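Local coordinates for predicted component of a thermophile-specific DNA repair system, contains a RAMP domain (Methanopyrus kandleri, PDB 4N0L), which probably binds CRISPR RNA as the Csm3 subunit of a type III-A CRISPR complex, carries a zinc ion, and may have endonuclease activity, at residues G5-L10 with V229-D234; L275-T280 with G345-G350. One frame throughout, in Å; residues are numbered along the deposited sequence.

Contact 1. Residues G5-L10 with V229-D234; sequences GGTITL and VYRVED
The start of strand 7-16 and the end of strand 223-231 pair antiparallel in the middle of the main sheet, and the loop residues next to them continue alongside. Ile8 and Tyr230 form the hydrogen-bonded pair. Ile8 N donates to Tyr230 O at 2.9 Å. Tyr230 N returns a bond to Ile8 O at 2.8 Å. The ladder runs one step past strand 223-231, where Val232 N reaches Gly6 O at 3.1 Å. Beyond it, Gly5 CA makes a CA-H...O contact with Val232 O, less certain because Gly5 is poorly ordered. The sheet belongs to the RRM-like fold of this RAMP protein. Helix 238-255 packs on one of its faces, where Leu238 touches Ile8, Tyr230 and Val232, and Asp241 takes a hydrogen bond with the Tyr230 hydroxyl. On that face the CG1-CD1 arm of Ile8 meets the CG2 methyl of Val232, with Ile8 CG1 to Val232 CG2 at 4.1 Å. Thr7, Thr9, Val229 and Arg231 line the other face. Thr7 CG2 rests on Val229 CG1 at 3.7 Å, while Val229 CG2 approaches Thr9 OG1 (4.0 Å). Arg231 reaches forward to the loop beyond its strand, where its NH1 makes a salt bridge with Glu233 OE2 at 2.6 Å. Glu233 OE1 takes Lys168 and Arg171 as further partners.

Contact 2. Residues L275-T280 with G345-G350; sequences LCARST and GELPWG
Ala277 is a small knob that Leu347, Pro348 and Trp349 surround, in an apolar contact between the end of strand 268-278 and the loop after helix 340-345. Its CB points toward the loop. Leu347 CD2 lies 3.6 Å from Ala277 CB. Trp349 CZ3 approaches the same Ala277 CB to 3.8 Å. Pro348 CD completes the ring of neighbours, 4.1 Å from Ala277 CB. No hydrogen bond joins the two segments. The loop here is the C-terminal tail of the chain, folded back against the central sheet of the RRM-like domain. Leu347 and Trp349 also touch Ile8 on the next strand, and Trp349 touches Val232, just past the end of strand 223-231. The six-membered part of the indole is the part that reaches Ala277. Trp349 CZ2 lies 3.8 Å from Ser279 CA, and Arg278 O sits at the ring edge, near its plane. Pro348 CG lies over one indole face of Trp349, 3.9 Å above the plane and offset toward the rim. Pro348 CG also meets Ser279 CB at 4.1 Å, so the serine touches both the proline and the indole. Ser279 OG bonds to Glu317.

In the fold
The chain starts with 5-10, which leads into strand 7-16. Contact 1 closes a long loop of 218 residues, which includes the zinc site of His86, Cys88, Cys115 and Cys118. The chain then runs through helix 238-255 to strand 268-278. Contact 2 closes a second, shorter loop when the C-terminal tail returns to that strand. The two loops follow each other in series and do not cross. The centres of contacts 1 and 2 are about 9 Å apart. Strands 7-16 and 268-278 are sheet neighbours, and probable backbone hydrogen bonds join Thr9 to Cys276 and Thr7 to Arg278. Strand 7-16, one side of contact 1, thus lies directly beside the strand of contact 2.

Contact 1. Residues G5-L10 with V229-D234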
loop_
_atom_site.group_PDB
_atom_site.type_symbol
_atom_site.label_atom_id
_atom_site.label_comp_id
_atom_site.label_asym_id
_atom_site.label_seq_id
_atom_site.Cartn_x
_atom_site.Cartn_y
_atom_site.Cartn_z
ATOM N N GLY A 5 -4.237 -11.427 15.568
ATOM C CA GLY A 5 -3.167 -10.488 15.305
ATOM C C GLY A 5 -2.024 -11.132 14.549
ATOM O O GLY A 5 -2.215 -12.118 13.841
ATOM N N GLY A 6 -0.832 -10.571 14.701
ATOM C CA GLY A 6 0.326 -11.034 13.962
ATOM C C GLY A 6 0.352 -10.455 12.560
ATOM O O GLY A 6 -0.366 -9.498 12.267
ATOM N N THR A 7 1.156 -11.044 11.679
ATOM C CA THR A 7 1.482 -10.387 10.417
ATOM C C THR A 7 1.602 -11.303 9.202
ATOM O O THR A 7 1.892 -12.493 9.317
ATOM C CB THR A 7 2.818 -9.623 10.530
ATOM O OG1 THR A 7 3.840 -10.521 10.979
ATOM C CG2 THR A 7 2.714 -8.467 11.515
ATOM N N ILE A 8 1.373 -10.715 8.032
ATOM C CA ILE A 8 1.726 -11.336 6.761
ATOM C C ILE A 8 2.714 -10.419 6.060
ATOM O O ILE A 8 2.418 -9.248 5.824
ATOM C CB ILE A 8 0.514 -11.556 5.845
ATOM C CG1 ILE A 8 -0.481 -12.531 6.472
ATOM C CG2 ILE A 8 0.968 -12.071 4.486
ATOM C CD1 ILE A 8 -1.790 -12.603 5.721
ATOM N N THR A 9 3.889 -10.945 5.731
ATOM C CA THR A 9 4.933 -10.132 5.119
ATOM C C THR A 9 5.195 -10.504 3.666
ATOM O O THR A 9 5.561 -11.640 3.361
ATOM C CB THR A 9 6.252 -10.243 5.894
ATOM O OG1 THR A 9 6.048 -9.822 7.249
ATOM C CG2 THR A 9 7.317 -9.371 5.254
ATOM N N LEU A 10 5.009 -9.536 2.774
ATOM C CA LEU A 10 5.363 -9.709 1.370
ATOM C C LEU A 10 6.857 -9.479 1.212
ATOM O O LEU A 10 7.376 -8.449 1.644
ATOM C CB LEU A 10 4.579 -8.745 0.465
ATOM C CG LEU A 10 3.066 -8.887 0.234
ATOM C CD1 LEU A 10 2.249 -8.886 1.525
ATOM C CD2 LEU A 10 2.571 -7.795 -0.710
ATOM N N VAL A 229 4.642 -5.249 5.229
ATOM C CA VAL A 229 4.060 -5.944 6.372
ATOM C C VAL A 229 2.587 -5.587 6.543
ATOM O O VAL A 229 2.238 -4.419 6.711
ATOM C CB VAL A 229 4.808 -5.613 7.684
ATOM C CG1 VAL A 229 4.248 -6.442 8.830
ATOM C CG2 VAL A 229 6.300 -5.860 7.530
ATOM N N TYR A 230 1.730 -6.601 6.491
ATOM C CA TYR A 230 0.302 -6.420 6.724
ATOM C C TYR A 230 -0.100 -6.970 8.090
ATOM O O TYR A 230 0.151 -8.136 8.394
ATOM C CB TYR A 230 -0.516 -7.095 5.618
ATOM C CG TYR A 230 -1.997 -7.200 5.920
ATOM C CD1 TYR A 230 -2.536 -8.351 6.483
ATOM C CD2 TYR A 230 -2.860 -6.150 5.631
ATOM C CE1 TYR A 230 -3.890 -8.450 6.757
ATOM C CE2 TYR A 230 -4.212 -6.240 5.900
ATOM C CZ TYR A 230 -4.721 -7.391 6.462
ATOM O OH TYR A 230 -6.068 -7.480 6.730
ATOM N N ARG A 231 -0.730 -6.131 8.906
ATOM C CA ARG A 231 -1.181 -6.559 10.226
ATOM C C ARG A 231 -2.585 -7.152 10.165
ATOM O O ARG A 231 -3.549 -6.463 9.831
ATOM C CB ARG A 231 -1.151 -5.393 11.214
ATOM C CG ARG A 231 0.225 -4.777 11.415
ATOM C CD ARG A 231 0.203 -3.660 12.453
ATOM N NE ARG A 231 -0.715 -2.580 12.095
ATOM C CZ ARG A 231 -1.956 -2.467 12.559
ATOM N NH1 ARG A 231 -2.435 -3.374 13.401
ATOM N NH2 ARG A 231 -2.722 -1.452 12.181
ATOM N N VAL A 232 -2.694 -8.437 10.485
ATOM C CA VAL A 232 -3.988 -9.104 10.510
ATOM C C VAL A 232 -4.776 -8.635 11.729
ATOM O O VAL A 232 -4.352 -8.837 12.866
ATOM C CB VAL A 232 -3.841 -10.638 10.545
ATOM C CG1 VAL A 232 -5.209 -11.304 10.608
ATOM C CG2 VAL A 232 -3.050 -11.126 9.340
ATOM N N GLU A 233 -5.921 -8.006 11.491
ATOM C CA GLU A 233 -6.743 -7.487 12.578
ATOM C C GLU A 233 -8.123 -8.120 12.559
ATOM O O GLU A 233 -8.702 -8.406 13.605
ATOM C CB GLU A 233 -6.876 -5.967 12.483
ATOM C CG GLU A 233 -5.665 -5.198 12.971
ATOM C CD GLU A 233 -5.801 -3.703 12.751
ATOM O OE1 GLU A 233 -6.731 -3.287 12.030
ATOM O OE2 GLU A 233 -4.978 -2.943 13.302
ATOM N N ASP A 234 -8.643 -8.337 11.358
ATOM C CA ASP A 234 -9.981 -8.877 11.187
ATOM C C ASP A 234 -9.960 -10.021 10.182
ATOM O O ASP A 234 -9.796 -9.796 8.983
ATOM C CB ASP A 234 -10.943 -7.783 10.728
ATOM C CG ASP A 234 -12.380 -8.246 10.717
ATOM O OD1 ASP A 234 -13.100 -7.967 11.698
ATOM O OD2 ASP A 234 -12.790 -8.895 9.731
#

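Contact 2. Residues L275-T280 with G345-G350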
loop_
_atom_site.group_PDB
_atom_site.type_symbol
_atom_site.label_atom_id
_atom_site.label_comp_id
_atom_site.label_asym_id
_atom_site.label_seq_id
_atom_site.Cartn_x
_atom_site.Cartn_y
_atom_site.Cartn_z
ATOM N N LEU A 275 4.735 -14.880 0.509
ATOM C CA LEU A 275 3.945 -14.299 1.590
ATOM C C LEU A 275 4.282 -15.026 2.886
ATOM O O LEU A 275 4.049 -16.229 3.006
ATOM C CB LEU A 275 2.446 -14.395 1.297
ATOM C CG LEU A 275 1.756 -13.293 0.487
ATOM C CD1 LEU A 275 2.623 -12.791 -0.660
ATOM C CD2 LEU A 275 0.419 -13.794 -0.033
ATOM N N CYS A 276 4.811 -14.293 3.859
ATOM C CA CYS A 276 5.305 -14.903 5.087
ATOM C C CYS A 276 4.444 -14.535 6.290
ATOM O O CYS A 276 4.371 -13.370 6.683
ATOM C CB CYS A 276 6.758 -14.493 5.330
ATOM S SG CYS A 276 7.859 -14.801 3.921
ATOM N N ALA A 277 3.797 -15.539 6.874
ATOM C CA ALA A 277 2.790 -15.309 7.905
ATOM C C ALA A 277 3.250 -15.716 9.304
ATOM O O ALA A 277 3.881 -16.758 9.489
ATOM C CB ALA A 277 1.514 -16.045 7.549
ATOM N N ARG A 278 2.933 -14.875 10.284
ATOM C CA ARG A 278 3.131 -15.210 11.691
ATOM C C ARG A 278 1.893 -14.836 12.500
ATOM O O ARG A 278 1.525 -13.665 12.576
ATOM C CB ARG A 278 4.371 -14.511 12.260
ATOM C CG ARG A 278 5.670 -14.968 11.618
ATOM C CD ARG A 278 6.895 -14.304 12.231
ATOM N NE ARG A 278 7.046 -12.903 11.855
ATOM C CZ ARG A 278 8.214 -12.269 11.819
ATOM N NH1 ARG A 278 9.330 -12.918 12.124
ATOM N NH2 ARG A 278 8.271 -10.990 11.472
ATOM N N SER A 279 1.244 -15.840 13.082
ATOM C CA SER A 279 0.073 -15.612 13.925
ATOM C C SER A 279 0.492 -15.360 15.367
ATOM O O SER A 279 1.599 -15.723 15.767
ATOM C CB SER A 279 -0.891 -16.799 13.859
ATOM O OG SER A 279 -0.434 -17.873 14.663
ATOM N N THR A 280 -0.392 -14.731 16.138
ATOM C CA THR A 280 -0.119 -14.417 17.539
ATOM C C THR A 280 0.204 -15.676 18.343
ATOM O O THR A 280 1.151 -15.696 19.130
ATOM C CB THR A 280 -1.318 -13.696 18.194
ATOM O OG1 THR A 280 -1.611 -12.490 17.476
ATOM C CG2 THR A 280 -1.019 -13.361 19.651
ATOM N N GLY A 345 -6.273 -20.133 2.001
ATOM C CA GLY A 345 -6.554 -21.478 2.472
ATOM C C GLY A 345 -5.404 -22.097 3.247
ATOM O O GLY A 345 -5.619 -22.937 4.120
ATOM N N GLU A 346 -4.181 -21.683 2.927
ATOM C CA GLU A 346 -2.994 -22.254 3.552
ATOM C C GLU A 346 -2.514 -21.434 4.750
ATOM O O GLU A 346 -1.590 -21.844 5.453
ATOM C CB GLU A 346 -1.862 -22.372 2.527
ATOM C CG GLU A 346 -2.172 -23.261 1.329
ATOM C CD GLU A 346 -2.535 -24.681 1.722
ATOM O OE1 GLU A 346 -1.956 -25.199 2.701
ATOM O OE2 GLU A 346 -3.397 -25.283 1.047
ATOM N N LEU A 347 -3.144 -20.288 4.991
ATOM C CA LEU A 347 -2.715 -19.393 6.065
ATOM C C LEU A 347 -3.334 -19.791 7.403
ATOM O O LEU A 347 -4.376 -20.443 7.433
ATOM C CB LEU A 347 -3.072 -17.942 5.728
ATOM C CG LEU A 347 -2.259 -17.312 4.594
ATOM C CD1 LEU A 347 -2.889 -16.006 4.127
ATOM C CD2 LEU A 347 -0.808 -17.106 5.009
ATOM N N PRO A 348 -2.690 -19.410 8.519
ATOM C CA PRO A 348 -3.212 -19.799 9.834
ATOM C C PRO A 348 -4.364 -18.922 10.327
ATOM O O PRO A 348 -4.415 -18.592 11.512
ATOM C CB PRO A 348 -1.992 -19.639 10.744
ATOM C CG PRO A 348 -1.217 -18.537 10.107
ATOM C CD PRO A 348 -1.363 -18.773 8.627
ATOM N N TRP A 349 -5.277 -18.558 9.432
ATOM C CA TRP A 349 -6.481 -17.829 9.817
ATOM C C TRP A 349 -7.668 -18.343 9.011
ATOM O O TRP A 349 -7.492 -18.925 7.940
ATOM C CB TRP A 349 -6.308 -16.325 9.598
ATOM C CG TRP A 349 -5.217 -15.700 10.416
ATOM C CD1 TRP A 349 -5.267 -15.370 11.740
ATOM C CD2 TRP A 349 -3.914 -15.318 9.956
ATOM N NE1 TRP A 349 -4.074 -14.810 12.134
ATOM C CE2 TRP A 349 -3.226 -14.767 11.056
ATOM C CE3 TRP A 349 -3.261 -15.390 8.722
ATOM C CZ2 TRP A 349 -1.919 -14.292 10.959
ATOM C CZ3 TRP A 349 -1.963 -14.918 8.626
ATOM C CH2 TRP A 349 -1.306 -14.375 9.738
ATOM N N GLY A 350 -8.874 -18.127 9.524
ATOM C CA GLY A 350 -10.063 -18.687 8.909
ATOM C C GLY A 350 -10.098 -20.199 8.992
ATOM O O GLY A 350 -10.546 -20.862 8.053
#